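Local coordinates for CBS domain protein (Bacillus anthracis, PDB 3LQN) that is of unknown function but carries a pair of CBS domains, a module that in many relatives binds adenosine nucleotides and regulates a partner domain or protein, at residues V44-Y48 and S49-V53. Sequence-based numbering, arbitrary orientation.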
loop_
_atom_site.group_PDB
_atom_site.type_symbol
_atom_site.label_atom_id
_atom_site.label_comp_id
_atom_site.label_asym_id
_atom_site.label_seq_id
_atom_site.Cartn_x
_atom_site.Cartn_y
_atom_site.Cartn_z
ATOM N N VAL A 44 -12.753 -2.648 -0.910
ATOM C CA VAL A 44 -12.762 -2.723 0.542
ATOM C C VAL A 44 -13.052 -4.131 1.023
ATOM O O VAL A 44 -12.437 -4.608 1.997
ATOM C CB VAL A 44 -13.785 -1.740 1.152
ATOM C CG1 VAL A 44 -13.915 -1.911 2.715
ATOM C CG2 VAL A 44 -13.418 -0.281 0.806
ATOM N N LYS A 45 -14.040 -4.776 0.395
ATOM C CA LYS A 45 -14.436 -6.135 0.783
ATOM C C LYS A 45 -13.331 -7.152 0.554
ATOM O O LYS A 45 -13.181 -8.099 1.349
ATOM C CB LYS A 45 -15.730 -6.576 0.103
ATOM C CG LYS A 45 -16.968 -5.889 0.692
ATOM C CD LYS A 45 -18.261 -6.439 0.042
ATOM C CE LYS A 45 -18.468 -7.877 0.451
ATOM N NZ LYS A 45 -19.557 -8.514 -0.342
ATOM N N SER A 46 -12.521 -6.927 -0.475
ATOM C CA SER A 46 -11.475 -7.880 -0.834
ATOM C C SER A 46 -10.220 -7.700 0.015
ATOM O O SER A 46 -9.485 -8.637 0.229
ATOM C CB SER A 46 -11.121 -7.748 -2.312
ATOM O OG SER A 46 -10.335 -6.622 -2.569
ATOM N N GLY A 47 -10.022 -6.495 0.535
ATOM C CA GLY A 47 -8.820 -6.180 1.290
ATOM C C GLY A 47 -7.622 -5.835 0.419
ATOM O O GLY A 47 -6.532 -5.638 0.939
ATOM N N TYR A 48 -7.821 -5.757 -0.896
ATOM C CA TYR A 48 -6.786 -5.259 -1.816
ATOM C C TYR A 48 -6.836 -3.727 -1.868
ATOM O O TYR A 48 -7.905 -3.142 -1.743
ATOM C CB TYR A 48 -7.023 -5.834 -3.224
ATOM C CG TYR A 48 -6.561 -7.256 -3.356
ATOM C CD1 TYR A 48 -5.254 -7.540 -3.708
ATOM C CD2 TYR A 48 -7.438 -8.326 -3.140
ATOM C CE1 TYR A 48 -4.811 -8.845 -3.829
ATOM C CE2 TYR A 48 -7.004 -9.645 -3.271
ATOM C CZ TYR A 48 -5.683 -9.894 -3.614
ATOM O OH TYR A 48 -5.222 -11.183 -3.747
ATOM N N SER A 49 -5.681 -3.080 -2.028
ATOM C CA SER A 49 -5.662 -1.639 -2.105
ATOM C C SER A 49 -5.764 -1.267 -3.561
ATOM O O SER A 49 -6.080 -0.124 -3.883
ATOM C CB SER A 49 -4.355 -1.078 -1.544
ATOM O OG SER A 49 -3.275 -1.732 -2.195
ATOM N N ALA A 50 -5.514 -2.237 -4.427
ATOM C CA ALA A 50 -5.761 -2.066 -5.841
ATOM C C ALA A 50 -6.210 -3.380 -6.495
ATOM O O ALA A 50 -5.837 -4.500 -6.081
ATOM C CB ALA A 50 -4.474 -1.467 -6.547
ATOM N N ILE A 51 -6.971 -3.258 -7.567
ATOM C CA ILE A 51 -7.407 -4.428 -8.330
ATOM C C ILE A 51 -7.377 -4.136 -9.804
ATOM O O ILE A 51 -7.480 -2.965 -10.226
ATOM C CB ILE A 51 -8.841 -4.892 -7.933
ATOM C CG1 ILE A 51 -9.828 -3.717 -8.055
ATOM C CG2 ILE A 51 -8.821 -5.492 -6.550
ATOM C CD1 ILE A 51 -11.322 -4.121 -7.916
ATOM N N PRO A 52 -7.204 -5.186 -10.627
ATOM C CA PRO A 52 -7.198 -4.994 -12.073
ATOM C C PRO A 52 -8.575 -4.664 -12.611
ATOM O O PRO A 52 -9.598 -5.094 -12.049
ATOM C CB PRO A 52 -6.787 -6.386 -12.620
ATOM C CG PRO A 52 -7.251 -7.374 -11.525
ATOM C CD PRO A 52 -6.963 -6.601 -10.237
ATOM N N VAL A 53 -8.568 -3.836 -13.651
ATOM C CA VAL A 53 -9.739 -3.638 -14.511
ATOM C C VAL A 53 -9.649 -4.524 -15.758
ATOM O O VAL A 53 -8.707 -4.382 -16.528
ATOM C CB VAL A 53 -9.811 -2.147 -14.906
ATOM C CG1 VAL A 53 -11.124 -1.883 -15.661
ATOM C CG2 VAL A 53 -9.679 -1.242 -13.624
#
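Tyr48 and Ile51 meet at the bend where helix 36-46 gives way to strand 50-54. The touching atoms are aliphatic: Tyr48 CB lies 3.8 Å from Ile51 CG2. Tyr48 CB also sits 3.4 Å from Ala50 O, at the start of the strand. Ile51 has CG2 anti to its own carbonyl carbon, which turns that methyl to the tyrosine. The same side chain packs on Val42 and Leu43 of the helix and on Ile64 of the neighbouring strand. This is the tight side of the turn.

The helix ends at Ser46, and Gly47 after it takes a positive phi of 82°. A CB there would press against the carbonyl oxygen of Ser46. Just before it, Ser46 OG accepts a nearly straight hydrogen bond from Tyr48 N, at 3.1 Å and 165°. This is an ST turn. The same hydroxyl is also hydrogen-bonded to Leu43 O, so it links the last turn of the helix to Tyr48 N. The Tyr48 ring has Ser46 CB at its edge, in plane. Its OH reaches beyond the turn and is hydrogen-bonded to Lys26 O.

The other side is loose. Ser49 is exposed, and its side chain leads away from Tyr48. Gly47 is also exposed and lies near a bound formate, probably from the crystallisation liquor.

No hydrogen bond joins the two halves of the turn. Ala50 O is buried without a partner in the model. This helix-to-strand connection of the CBS domain probably rests on the Ser46 bonds, the apolar Ile51 contact and the backbone bonds of Ser49 with Thr66 and Ile51 with Ile64.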